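Local coordinates for protein ribose-5-phosphate isomerase RpiB (Thermotoga maritima, PDB 1O1X) that probably interconverts ribose 5-phosphate and ribulose 5-phosphate, as a four-chain member of the LacAB/RpiB isomerase family, at residues Leu116-Arg121 / Phe129-Thr134; Leu106-Asn111 / Asp133-Thr138; Glu42-Tyr47 / Lys59-Ser64. All blocks are in the same frame, centred on the assembly; numbering follows the deposited sequence. Where two conformers were deposited one is given.

Contact 1 (Leu116-Arg121 / Phe129-Thr134); sequences LVLPGR and FWIVDT
Leu116 and Leu118 pack against Ile131 and Val132, joining strand 115-117 to helix 125-137 in an alpha/beta fold with a parallel five-stranded sheet. The closest approaches are between methyl groups. Leu116 places CG anti to its backbone N (chi1 167°), and the two branches then part over the helix. Its CD1 meets Ile131 CG2 at 3.8 Å. Its CD2 meets Val132 CG2 at 3.8 Å. The same methyl also lies near Val132 CA. Leu116 stands roughly perpendicular to Ile131 and to Val132.

Leu118 takes the other common first torsion, with CG anti to its carbonyl carbon (chi1 -60°). Its branches divide in the same way, one toward each helix residue. CD2 lies 3.9 Å from Ile131 CG2, where Leu118 and Ile131 run antiparallel, side by side. The CG2 methyls of Ile131 and Val132 therefore each touch both leucines.

All four residues are buried, and the contact is wholly apolar. Ile131 also touches Ala104 of helix 101-109, and Val132 touches Val30 and Leu34 of helix 24-36. Helix 125-137 thus touches helix 101-109 through Ile131 and helix 24-36 through Val132. The longest of the methyl approaches is Leu118 CD1 to Val132 CG2, at 4.2 Å.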
ATOM      1  N   LEU A 116      15.495   8.628   4.049  1.00 10.61           N
ATOM      2  CA  LEU A 116      14.470   7.718   3.572  1.00 10.67           C
ATOM      3  C   LEU A 116      14.300   6.606   4.615  1.00 10.59           C
ATOM      4  O   LEU A 116      15.258   5.977   5.009  1.00 10.38           O
ATOM      5  CB  LEU A 116      14.860   7.111   2.225  1.00 10.53           C
ATOM      6  CG  LEU A 116      14.053   5.900   1.728  1.00 10.03           C
ATOM      7  CD1 LEU A 116      12.634   6.341   1.499  1.00 10.88           C
ATOM      8  CD2 LEU A 116      14.658   5.326   0.474  1.00 11.23           C
ATOM      9  N   VAL A 117      13.074   6.367   5.032  1.00 10.23           N
ATOM     10  CA  VAL A 117      12.804   5.289   5.947  1.00 10.80           C
ATOM     11  C   VAL A 117      11.992   4.220   5.215  1.00 11.03           C
ATOM     12  O   VAL A 117      10.957   4.520   4.581  1.00 11.38           O
ATOM     13  CB  VAL A 117      12.030   5.797   7.221  1.00  9.82           C
ATOM     14  CG1 VAL A 117      11.689   4.635   8.146  1.00  9.74           C
ATOM     15  CG2 VAL A 117      12.808   6.893   7.945  1.00 12.30           C
ATOM     16  N   LEU A 118      12.426   2.982   5.367  1.00 11.64           N
ATOM     17  CA  LEU A 118      11.806   1.846   4.735  1.00 13.09           C
ATOM     18  C   LEU A 118      11.388   0.794   5.753  1.00 13.65           C
ATOM     19  O   LEU A 118      12.090   0.535   6.709  1.00 12.41           O
ATOM     20  CB  LEU A 118      12.779   1.177   3.756  1.00 13.35           C
ATOM     21  CG  LEU A 118      13.302   2.017   2.614  1.00 14.36           C
ATOM     22  CD1 LEU A 118      14.463   1.317   1.920  1.00 13.19           C
ATOM     23  CD2 LEU A 118      12.188   2.306   1.639  1.00 15.02           C
ATOM     24  N   PRO A 119      10.244   0.172   5.515  1.00 15.14           N
ATOM     25  CA  PRO A 119       9.779  -0.935   6.339  1.00 16.06           C
ATOM     26  C   PRO A 119      10.298  -2.318   5.901  1.00 16.52           C
ATOM     27  O   PRO A 119       9.756  -2.954   4.961  1.00 18.28           O
ATOM     28  CB  PRO A 119       8.292  -0.878   6.159  1.00 16.37           C
ATOM     29  CG  PRO A 119       8.110  -0.392   4.805  1.00 16.67           C
ATOM     30  CD  PRO A 119       9.276   0.514   4.475  1.00 15.94           C
ATOM     31  N   GLY A 120      11.258  -2.821   6.655  1.00 16.10           N
ATOM     32  CA  GLY A 120      11.991  -4.036   6.327  1.00 16.63           C
ATOM     33  C   GLY A 120      11.226  -5.313   6.307  1.00 17.00           C
ATOM     34  O   GLY A 120      11.647  -6.245   5.679  1.00 19.04           O
ATOM     35  N   ARG A 121      10.096  -5.393   6.996  1.00 17.54           N
ATOM     36  CA  ARG A 121       9.244  -6.574   6.946  1.00 17.45           C
ATOM     37  C   ARG A 121       8.011  -6.439   6.079  1.00 15.74           C
ATOM     38  O   ARG A 121       7.278  -7.408   5.932  1.00 16.29           O
ATOM     39  CB  ARG A 121       8.745  -6.909   8.346  1.00 18.91           C
ATOM     40  CG  ARG A 121       9.809  -7.156   9.341  1.00 24.94           C
ATOM     41  CD  ARG A 121      10.732  -8.263   9.013  1.00 33.86           C
ATOM     42  NE  ARG A 121      11.083  -8.951  10.246  1.00 40.15           N
ATOM     43  CZ  ARG A 121      11.913  -9.960  10.312  1.00 47.62           C
ATOM     44  NH1 ARG A 121      12.496 -10.429   9.197  1.00 50.16           N
ATOM     45  NH2 ARG A 121      12.158 -10.511  11.504  1.00 49.11           N
ATOM     46  N   PHE A 129      14.040  -0.945  -3.919  1.00 10.96           N
ATOM     47  CA  PHE A 129      15.007  -0.400  -4.880  1.00 11.78           C
ATOM     48  C   PHE A 129      14.409   0.744  -5.725  1.00 12.32           C
ATOM     49  O   PHE A 129      15.080   1.767  -5.940  1.00 11.97           O
ATOM     50  CB  PHE A 129      15.574  -1.484  -5.835  1.00 12.15           C
ATOM     51  CG  PHE A 129      16.297  -2.644  -5.153  1.00 11.19           C
ATOM     52  CD1 PHE A 129      16.764  -2.581  -3.827  1.00 13.22           C
ATOM     53  CD2 PHE A 129      16.510  -3.818  -5.875  1.00 13.03           C
ATOM     54  CE1 PHE A 129      17.384  -3.672  -3.250  1.00 13.70           C
ATOM     55  CE2 PHE A 129      17.156  -4.915  -5.296  1.00 13.29           C
ATOM     56  CZ  PHE A 129      17.586  -4.846  -4.009  1.00 13.33           C
ATOM     57  N   TRP A 130      13.163   0.582  -6.190  1.00 11.49           N
ATOM     58  CA  TRP A 130      12.485   1.640  -6.909  1.00 12.21           C
ATOM     59  C   TRP A 130      12.272   2.874  -6.047  1.00 11.07           C
ATOM     60  O   TRP A 130      12.391   4.009  -6.547  1.00 11.31           O
ATOM     61  CB  TRP A 130      11.104   1.238  -7.446  1.00 12.21           C
ATOM     62  CG  TRP A 130      11.083   0.054  -8.332  1.00 16.50           C
ATOM     63  CD1 TRP A 130      12.112  -0.484  -9.037  1.00 20.11           C
ATOM     64  CD2 TRP A 130       9.932  -0.768  -8.594  1.00 17.96           C
ATOM     65  NE1 TRP A 130      11.677  -1.626  -9.676  1.00 23.85           N
ATOM     66  CE2 TRP A 130      10.349  -1.824  -9.407  1.00 22.08           C
ATOM     67  CE3 TRP A 130       8.612  -0.743  -8.156  1.00 18.79           C
ATOM     68  CZ2 TRP A 130       9.477  -2.838  -9.830  1.00 23.41           C
ATOM     69  CZ3 TRP A 130       7.737  -1.728  -8.588  1.00 20.44           C
ATOM     70  CH2 TRP A 130       8.178  -2.768  -9.404  1.00 21.52           C
ATOM     71  N   ILE A 131      11.940   2.667  -4.775  1.00 10.50           N
ATOM     72  CA  ILE A 131      11.739   3.782  -3.844  1.00  9.78           C
ATOM     73  C   ILE A 131      13.057   4.526  -3.649  1.00 10.91           C
ATOM     74  O   ILE A 131      13.097   5.771  -3.708  1.00 10.84           O
ATOM     75  CB  ILE A 131      11.137   3.302  -2.489  1.00  9.45           C
ATOM     76  CG1 ILE A 131       9.719   2.731  -2.690  1.00  8.54           C
ATOM     77  CG2 ILE A 131      11.091   4.409  -1.447  1.00 11.47           C
ATOM     78  CD1 ILE A 131       9.214   1.941  -1.497  1.00  9.40           C
ATOM     79  N   VAL A 132      14.127   3.776  -3.454  1.00 10.11           N
ATOM     80  CA  VAL A 132      15.472   4.340  -3.280  1.00 11.44           C
ATOM     81  C   VAL A 132      15.895   5.150  -4.514  1.00 12.24           C
ATOM     82  O   VAL A 132      16.384   6.267  -4.372  1.00 12.43           O
ATOM     83  CB  VAL A 132      16.511   3.232  -2.969  1.00 11.63           C
ATOM     84  CG1 VAL A 132      17.952   3.753  -3.108  1.00 14.56           C
ATOM     85  CG2 VAL A 132      16.293   2.644  -1.584  1.00 12.39           C
ATOM     86  N   ASP A 133      15.702   4.596  -5.717  1.00 12.69           N
ATOM     87  CA  ASP A 133      16.070   5.265  -6.964  1.00 13.27           C
ATOM     88  C   ASP A 133      15.309   6.596  -7.106  1.00 12.87           C
ATOM     89  O   ASP A 133      15.882   7.614  -7.493  1.00 12.19           O
ATOM     90  CB  ASP A 133      15.701   4.433  -8.181  1.00 13.79           C
ATOM     91  CG  ASP A 133      16.612   3.227  -8.409  1.00 18.24           C
ATOM     92  OD1 ASP A 133      17.668   3.081  -7.768  1.00 20.34           O
ATOM     93  OD2 ASP A 133      16.283   2.388  -9.273  1.00 26.12           O
ATOM     94  N   THR A 134      14.027   6.581  -6.779  1.00 12.15           N
ATOM     95  CA  THR A 134      13.206   7.799  -6.820  1.00 11.63           C
ATOM     96  C   THR A 134      13.684   8.858  -5.808  1.00 11.92           C
ATOM     97  O   THR A 134      13.828  10.049  -6.129  1.00 10.31           O
ATOM     98  CB  THR A 134      11.758   7.418  -6.532  1.00 11.83           C
ATOM     99  OG1 THR A 134      11.324   6.503  -7.539  1.00 10.53           O
ATOM    100  CG2 THR A 134      10.836   8.620  -6.636  1.00 12.34           C
TER

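Contact 2 (Leu106-Asn111 / Asp133-Thr138); sequences LARSHN and DTFLST
Arg108 packs against Phe135 and Thr138, joining helix 101-109 to the C-terminal part of helix 125-137. The apolar part is a CH-pi contact. Arg108 CD sits over the centre of the Phe135 ring, 3.7 Å from its centroid and 5° off the ring normal. The arginine chain bends at chi2 and chi3, and the chi2 bend sets CD in this place. Ala107 CB lies near the ring plane, at the edge, 4.3 Å from Phe135 CE1. The guanidinium is farther from the ring, so any cation-pi attraction is weak.

Close packing continues at Thr138. Its CB lies 3.7 Å from Arg108 CB, and its CG2 approaches Ser109 OG. That hydroxyl is hydrogen-bonded to Arg105 O in its own helix.

Across the contact the polar acceptor is a backbone carbonyl, Thr138 O. Arg108 NE and NH2 both donate to Thr138 O, at 3.1 and 3.0 Å. Both bonds are weak and bent, with angles of 127° and 133° at the hydrogen. NH1 bonds to Ala113 O and to the side-chain oxygen Asn112 OD1. Thr138 OG1 turns back to Thr134 O at 2.6 Å, which ties Thr138 to a residue about one turn earlier.

His110, the predicted proton donor, follows Ser109 directly. A buried guanidinium here is shared among carbonyl and amide oxygens of three residues, while its aliphatic chain covers an aromatic face. These neutral oxygens would probably solvate the positive charge.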
ATOM      1  N   LEU A 106       7.472  12.696  -3.535  1.00 10.81           N
ATOM      2  CA  LEU A 106       6.934  13.819  -2.809  1.00 11.20           C
ATOM      3  C   LEU A 106       7.770  14.165  -1.567  1.00 10.69           C
ATOM      4  O   LEU A 106       7.937  15.322  -1.252  1.00 10.14           O
ATOM      5  CB  LEU A 106       5.446  13.588  -2.472  1.00 13.36           C
ATOM      6  CG  LEU A 106       4.480  13.660  -3.674  1.00 14.58           C
ATOM      7  CD1 LEU A 106       3.107  13.254  -3.305  1.00 19.58           C
ATOM      8  CD2 LEU A 106       4.471  15.034  -4.275  1.00 17.90           C
ATOM      9  N   ALA A 107       8.325  13.171  -0.889  1.00 10.27           N
ATOM     10  CA  ALA A 107       9.200  13.414   0.242  1.00 10.44           C
ATOM     11  C   ALA A 107      10.348  14.361  -0.166  1.00 10.30           C
ATOM     12  O   ALA A 107      10.718  15.252   0.595  1.00  9.32           O
ATOM     13  CB  ALA A 107       9.761  12.102   0.799  1.00 10.56           C
ATOM     14  N   ARG A 108      10.879  14.165  -1.370  1.00  9.59           N
ATOM     15  CA  ARG A 108      11.942  14.991  -1.902  1.00 10.01           C
ATOM     16  C   ARG A 108      11.460  16.327  -2.449  1.00 10.22           C
ATOM     17  O   ARG A 108      11.976  17.375  -2.078  1.00 10.09           O
ATOM     18  CB  ARG A 108      12.667  14.207  -2.991  1.00 10.32           C
ATOM     19  CG  ARG A 108      13.459  12.987  -2.436  1.00 11.16           C
ATOM     20  CD  ARG A 108      14.727  13.315  -1.610  1.00 11.64           C
ATOM     21  NE  ARG A 108      15.514  14.258  -2.369  1.00 10.92           N
ATOM     22  CZ  ARG A 108      15.899  15.466  -2.016  1.00 10.91           C
ATOM     23  NH1 ARG A 108      15.721  15.940  -0.802  1.00 12.44           N
ATOM     24  NH2 ARG A 108      16.469  16.218  -2.935  1.00 10.64           N
ATOM     25  N   SER A 109      10.441  16.271  -3.309  1.00 10.67           N
ATOM     26  CA  SER A 109       9.873  17.436  -4.013  1.00 11.36           C
ATOM     27  C   SER A 109       9.304  18.460  -3.053  1.00 11.50           C
ATOM     28  O   SER A 109       9.536  19.671  -3.229  1.00 10.26           O
ATOM     29  CB  SER A 109       8.728  17.012  -4.948  1.00 11.19           C
ATOM     30  OG  SER A 109       9.283  16.318  -6.025  1.00 16.58           O
ATOM     31  N   HIS A 110       8.540  17.961  -2.066  1.00 10.95           N
ATOM     32  CA  HIS A 110       7.834  18.818  -1.121  1.00 11.07           C
ATOM     33  C   HIS A 110       8.481  18.959   0.243  1.00 11.39           C
ATOM     34  O   HIS A 110       8.430  20.033   0.838  1.00 12.80           O
ATOM     35  CB  HIS A 110       6.385  18.327  -0.980  1.00 10.61           C
ATOM     36  CG  HIS A 110       5.594  18.418  -2.242  1.00 10.90           C
ATOM     37  ND1 HIS A 110       4.237  18.182  -2.285  1.00 13.41           N
ATOM     38  CD2 HIS A 110       5.953  18.784  -3.499  1.00 12.54           C
ATOM     39  CE1 HIS A 110       3.801  18.375  -3.519  1.00 13.97           C
ATOM     40  NE2 HIS A 110       4.825  18.735  -4.275  1.00 11.33           N
ATOM     41  N   ASN A 111       9.076  17.892   0.770  1.00 11.99           N
ATOM     42  CA  ASN A 111       9.603  17.930   2.132  1.00 12.22           C
ATOM     43  C   ASN A 111      11.132  18.048   2.200  1.00 11.77           C
ATOM     44  O   ASN A 111      11.684  18.071   3.299  1.00 11.47           O
ATOM     45  CB  ASN A 111       9.129  16.716   2.946  1.00 11.23           C
ATOM     46  CG  ASN A 111       7.621  16.506   2.888  1.00 14.83           C
ATOM     47  OD1 ASN A 111       6.832  17.190   3.578  1.00 16.20           O
ATOM     48  ND2 ASN A 111       7.213  15.566   2.089  1.00  9.30           N
ATOM     49  N   ASP A 133      15.702   4.596  -5.717  1.00 12.69           N
ATOM     50  CA  ASP A 133      16.070   5.265  -6.964  1.00 13.27           C
ATOM     51  C   ASP A 133      15.309   6.596  -7.106  1.00 12.87           C
ATOM     52  O   ASP A 133      15.882   7.614  -7.493  1.00 12.19           O
ATOM     53  CB  ASP A 133      15.701   4.433  -8.181  1.00 13.79           C
ATOM     54  CG  ASP A 133      16.612   3.227  -8.409  1.00 18.24           C
ATOM     55  OD1 ASP A 133      17.668   3.081  -7.768  1.00 20.34           O
ATOM     56  OD2 ASP A 133      16.283   2.388  -9.273  1.00 26.12           O
ATOM     57  N   THR A 134      14.027   6.581  -6.779  1.00 12.15           N
ATOM     58  CA  THR A 134      13.206   7.799  -6.820  1.00 11.63           C
ATOM     59  C   THR A 134      13.684   8.858  -5.808  1.00 11.92           C
ATOM     60  O   THR A 134      13.828  10.049  -6.129  1.00 10.31           O
ATOM     61  CB  THR A 134      11.758   7.418  -6.532  1.00 11.83           C
ATOM     62  OG1 THR A 134      11.324   6.503  -7.539  1.00 10.53           O
ATOM     63  CG2 THR A 134      10.836   8.620  -6.636  1.00 12.34           C
ATOM     64  N   PHE A 135      13.953   8.398  -4.579  1.00 11.80           N
ATOM     65  CA  PHE A 135      14.436   9.256  -3.519  1.00 12.21           C
ATOM     66  C   PHE A 135      15.743   9.957  -3.911  1.00 12.67           C
ATOM     67  O   PHE A 135      15.897  11.147  -3.694  1.00 12.40           O
ATOM     68  CB  PHE A 135      14.644   8.447  -2.227  1.00 11.64           C
ATOM     69  CG  PHE A 135      14.764   9.293  -0.994  1.00 12.41           C
ATOM     70  CD1 PHE A 135      13.617   9.758  -0.340  1.00 11.80           C
ATOM     71  CD2 PHE A 135      16.005   9.602  -0.456  1.00 11.68           C
ATOM     72  CE1 PHE A 135      13.723  10.497   0.838  1.00 11.51           C
ATOM     73  CE2 PHE A 135      16.096  10.375   0.716  1.00 12.19           C
ATOM     74  CZ  PHE A 135      14.970  10.810   1.344  1.00 11.62           C
ATOM     75  N   LEU A 136      16.674   9.207  -4.495  1.00 12.83           N
ATOM     76  CA  LEU A 136      17.980   9.736  -4.806  1.00 13.99           C
ATOM     77  C   LEU A 136      17.998  10.551  -6.080  1.00 14.97           C
ATOM     78  O   LEU A 136      18.965  11.260  -6.355  1.00 16.89           O
ATOM     79  CB  LEU A 136      18.997   8.592  -4.909  1.00 13.87           C
ATOM     80  CG  LEU A 136      19.266   7.828  -3.624  1.00 15.23           C
ATOM     81  CD1 LEU A 136      20.423   6.810  -3.828  1.00 18.68           C
ATOM     82  CD2 LEU A 136      19.574   8.741  -2.520  1.00 19.54           C
ATOM     83  N   SER A 137      16.961  10.479  -6.892  1.00 14.80           N
ATOM     84  CA  SER A 137      17.020  11.163  -8.153  1.00 15.18           C
ATOM     85  C   SER A 137      16.028  12.303  -8.265  1.00 15.31           C
ATOM     86  O   SER A 137      15.929  12.924  -9.309  1.00 16.56           O
ATOM     87  CB  SER A 137      16.893  10.133  -9.293  1.00 15.48           C
ATOM     88  OG  SER A 137      15.613   9.590  -9.244  1.00 19.82           O
ATOM     89  N   THR A 138      15.299  12.634  -7.200  1.00 14.45           N
ATOM     90  CA  THR A 138      14.295  13.698  -7.244  1.00 12.58           C
ATOM     91  C   THR A 138      14.805  14.964  -6.546  1.00 12.55           C
ATOM     92  O   THR A 138      15.188  14.925  -5.364  1.00 12.01           O
ATOM     93  CB  THR A 138      13.016  13.234  -6.534  1.00 12.89           C
ATOM     94  OG1 THR A 138      12.493  12.073  -7.189  1.00 11.60           O
ATOM     95  CG2 THR A 138      11.882  14.298  -6.608  1.00 12.21           C
TER

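Contact 3 (Glu42-Tyr47 / Lys59-Ser64); sequences EDHGTY and KKVVQS
His44 of segment 42-47 reaches to Lys60, Val61 and Ser64 on one side of helix 54-66. Its CB starts the contact, 3.9 Å from Lys60 CB. The lysine chain runs the opposite way alongside it. CG is anti to the carbonyl carbon (chi1 -64°), and it too has Lys60 CB as its neighbour. ND1 comes nearest, 3.8 Å from Lys60 CB. On the other branch, CD2 meets Val61 CG2 at 4.2 Å. CE1 lies by Lys60 O, which stands 3.9 Å above one ring face, toward the rim. His44 NE2 ends the path, 4.1 Å from Ser64 CB. An alanine at His44 would probably leave Val61 CG2 and Ser64 CB without their ring neighbour and open a gap between strand and helix.

Lys60 also runs its CD to 3.6 Å from His44 O. Beyond CD the chain turns off, with a bend at chi4. A water forms a further link. It bonds Ser64 OG at 3.1 Å and weakly donates to Glu42 OE1. The other carboxylate oxygen of Glu42 makes a salt bridge to Lys14.

The turn after the strand has its own bonds. Asp43 OD1 accepts from Gly45 N, an Asx turn. Tyr47 OH donates to Asp43 O at 2.7 Å, and the Tyr47 ring has Gly45 CA over one face. The peptide bond between Gly45 and Thr46 is cis. Asp43 OD2 pairs with Lys27 and Lys31 of helix 24-36.

Strand 40-43, helix 54-66 and strand 72-75 form a beta-alpha-beta crossover, with strand 14-18 between the two strands. The helix rests on strand 14-18, where Val61 touches Ala18 and Ser64 touches Ala16; His44 also touches Ala16.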
ATOM      1  N   GLU A  42      28.056   4.094   3.641  1.00 12.92           N
ATOM      2  CA  GLU A  42      28.559   3.819   4.975  1.00 14.24           C
ATOM      3  C   GLU A  42      27.499   3.064   5.762  1.00 12.82           C
ATOM      4  O   GLU A  42      26.396   3.568   6.004  1.00 11.50           O
ATOM      5  CB  GLU A  42      28.978   5.102   5.712  1.00 15.83           C
ATOM      6  CG  GLU A  42      30.430   5.440   5.397  1.00 24.24           C
ATOM      7  CD  GLU A  42      30.928   6.781   5.986  1.00 30.41           C
ATOM      8  OE1 GLU A  42      30.197   7.362   6.849  1.00 28.88           O
ATOM      9  OE2 GLU A  42      32.056   7.224   5.537  1.00 28.78           O
ATOM     10  N   ASP A  43      27.826   1.841   6.145  1.00 11.93           N
ATOM     11  CA  ASP A  43      26.869   0.993   6.876  1.00 11.80           C
ATOM     12  C   ASP A  43      27.179   1.106   8.354  1.00 10.99           C
ATOM     13  O   ASP A  43      28.187   0.584   8.822  1.00 10.11           O
ATOM     14  CB  ASP A  43      27.016  -0.438   6.374  1.00 11.99           C
ATOM     15  CG  ASP A  43      26.056  -1.431   7.041  1.00 13.51           C
ATOM     16  OD1 ASP A  43      25.195  -1.065   7.887  1.00 11.72           O
ATOM     17  OD2 ASP A  43      26.151  -2.631   6.730  1.00 15.34           O
ATOM     18  N   HIS A  44      26.279   1.771   9.073  1.00 11.22           N
ATOM     19  CA  HIS A  44      26.355   1.960  10.519  1.00 11.79           C
ATOM     20  C   HIS A  44      25.793   0.779  11.333  1.00 11.30           C
ATOM     21  O   HIS A  44      25.795   0.834  12.555  1.00 11.93           O
ATOM     22  CB  HIS A  44      25.645   3.241  10.912  1.00 12.09           C
ATOM     23  CG  HIS A  44      26.281   4.466  10.362  1.00 13.11           C
ATOM     24  ND1 HIS A  44      27.254   5.168  11.042  1.00 16.03           N
ATOM     25  CD2 HIS A  44      26.092   5.112   9.189  1.00 15.10           C
ATOM     26  CE1 HIS A  44      27.631   6.201  10.309  1.00 17.06           C
ATOM     27  NE2 HIS A  44      26.947   6.185   9.177  1.00 15.17           N
ATOM     28  N   GLY A  45      25.397  -0.303  10.667  1.00 10.74           N
ATOM     29  CA  GLY A  45      24.878  -1.479  11.336  1.00 10.86           C
ATOM     30  C   GLY A  45      23.365  -1.418  11.456  1.00 11.57           C
ATOM     31  O   GLY A  45      22.755  -0.527  10.919  1.00 12.03           O
ATOM     32  N   THR A  46      22.734  -2.355  12.165  1.00 12.23           N
ATOM     33  CA  THR A  46      23.398  -3.455  12.838  1.00 12.44           C
ATOM     34  C   THR A  46      23.993  -4.488  11.860  1.00 12.68           C
ATOM     35  O   THR A  46      23.719  -4.443  10.648  1.00 11.77           O
ATOM     36  CB  THR A  46      22.426  -4.067  13.865  1.00 13.06           C
ATOM     37  OG1 THR A  46      23.132  -4.999  14.670  1.00 13.20           O
ATOM     38  CG2 THR A  46      21.291  -4.857  13.201  1.00 12.78           C
ATOM     39  N   TYR A  47      24.835  -5.389  12.380  1.00 13.08           N
ATOM     40  CA  TYR A  47      25.653  -6.256  11.532  1.00 13.84           C
ATOM     41  C   TYR A  47      25.251  -7.737  11.652  1.00 13.90           C
ATOM     42  O   TYR A  47      25.908  -8.614  11.094  1.00 15.16           O
ATOM     43  CB  TYR A  47      27.141  -6.046  11.846  1.00 13.72           C
ATOM     44  CG  TYR A  47      27.559  -4.598  11.659  1.00 14.08           C
ATOM     45  CD1 TYR A  47      27.581  -4.011  10.392  1.00 16.09           C
ATOM     46  CD2 TYR A  47      27.917  -3.799  12.734  1.00 14.53           C
ATOM     47  CE1 TYR A  47      27.982  -2.661  10.218  1.00 14.88           C
ATOM     48  CE2 TYR A  47      28.338  -2.485  12.546  1.00 14.72           C
ATOM     49  CZ  TYR A  47      28.345  -1.921  11.294  1.00 14.91           C
ATOM     50  OH  TYR A  47      28.721  -0.595  11.135  1.00 14.17           O
ATOM     51  N   LYS A  59      20.349   7.371  15.475  1.00 13.69           N
ATOM     52  CA  LYS A  59      21.260   8.421  15.931  1.00 14.24           C
ATOM     53  C   LYS A  59      22.546   8.427  15.119  1.00 13.27           C
ATOM     54  O   LYS A  59      23.101   9.497  14.841  1.00 13.74           O
ATOM     55  CB  LYS A  59      21.652   8.243  17.405  1.00 14.85           C
ATOM     56  CG  LYS A  59      20.553   8.529  18.389  1.00 17.93           C
ATOM     57  CD  LYS A  59      21.006   8.165  19.801  1.00 21.10           C
ATOM     58  CE  LYS A  59      20.022   8.746  20.817  1.00 25.01           C
ATOM     59  NZ  LYS A  59      18.728   7.994  20.994  1.00 22.99           N
ATOM     60  N   LYS A  60      23.028   7.255  14.751  1.00 12.46           N
ATOM     61  CA  LYS A  60      24.272   7.164  13.971  1.00 12.89           C
ATOM     62  C   LYS A  60      24.114   7.794  12.559  1.00 12.32           C
ATOM     63  O   LYS A  60      24.998   8.482  12.071  1.00 12.61           O
ATOM     64  CB  LYS A  60      24.734   5.710  13.835  1.00 13.28           C
ATOM     65  CG  LYS A  60      24.984   4.983  15.158  1.00 15.51           C
ATOM     66  CD  LYS A  60      25.320   3.526  14.959  1.00 21.23           C
ATOM     67  CE  LYS A  60      25.610   2.773  16.300  1.00 25.31           C
ATOM     68  NZ  LYS A  60      26.590   3.536  17.126  1.00 28.32           N
ATOM     69  N   VAL A  61      23.011   7.508  11.899  1.00 12.69           N
ATOM     70  CA  VAL A  61      22.722   8.087  10.577  1.00 13.10           C
ATOM     71  C   VAL A  61      22.441   9.600  10.693  1.00 13.38           C
ATOM     72  O   VAL A  61      22.951  10.407   9.909  1.00 14.11           O
ATOM     73  CB  VAL A  61      21.577   7.352   9.847  1.00 12.92           C
ATOM     74  CG1 VAL A  61      21.112   8.111   8.596  1.00 12.33           C
ATOM     75  CG2 VAL A  61      22.003   5.949   9.448  1.00 10.58           C
ATOM     76  N   VAL A  62      21.669   9.972  11.696  1.00 12.73           N
ATOM     77  CA  VAL A  62      21.410  11.368  11.997  1.00 12.63           C
ATOM     78  C   VAL A  62      22.689  12.143  12.172  1.00 13.31           C
ATOM     79  O   VAL A  62      22.836  13.239  11.606  1.00 12.97           O
ATOM     80  CB  VAL A  62      20.517  11.517  13.210  1.00 12.00           C
ATOM     81  CG1 VAL A  62      20.553  12.930  13.753  1.00 14.18           C
ATOM     82  CG2 VAL A  62      19.052  11.073  12.847  1.00 13.27           C
ATOM     83  N   GLN A  63      23.602  11.623  12.962  1.00 12.66           N
ATOM     84  CA  GLN A  63      24.835  12.343  13.225  1.00 14.59           C
ATOM     85  C   GLN A  63      25.606  12.555  11.905  1.00 14.33           C
ATOM     86  O   GLN A  63      26.196  13.589  11.659  1.00 12.44           O
ATOM     87  CB  GLN A  63      25.660  11.555  14.246  1.00 15.08           C
ATOM     88  CG  GLN A  63      27.139  11.896  14.323  0.65 18.69           C
ATOM     89  CD  GLN A  63      27.370  13.271  14.839  0.65 23.64           C
ATOM     90  OE1 GLN A  63      26.541  13.808  15.597  0.65 24.80           O
ATOM     91  NE2 GLN A  63      28.497  13.871  14.435  0.65 25.97           N
ATOM     92  N   SER A  64      25.588  11.544  11.068  1.00 15.07           N
ATOM     93  CA  SER A  64      26.283  11.601   9.802  1.00 15.85           C
ATOM     94  C   SER A  64      25.669  12.666   8.852  1.00 15.45           C
ATOM     95  O   SER A  64      26.397  13.420   8.191  1.00 15.59           O
ATOM     96  CB  SER A  64      26.324  10.196   9.206  1.00 15.77           C
ATOM     97  OG  SER A  64      27.076  10.233   8.031  1.00 22.05           O
TER
HETATM   98  O   HOH W   1      29.807   9.687   9.382  1.00 37.74           O

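From the N terminus, contact 3 closes first. It folds helix 54-66 back onto strand 40-43, closing an 11-residue loop. The chain then passes through strands 72-75 and 95-97. Contact 2 opens on helix 101-109, and contact 1 opens later, on strand 115-117. Both end on helix 125-137 and share Asp133 and Thr134. Contact 1 closes a seven-residue loop and nests wholly within the span of contact 2, whose 21-residue loop holds strand 115-117. The two touch where Leu116 meets Phe135. Contact 3 does not touch either and lies across the chain's centre from both. Contacts 1 and 3 reach the same sheet, whereas contact 2 joins helix to helix.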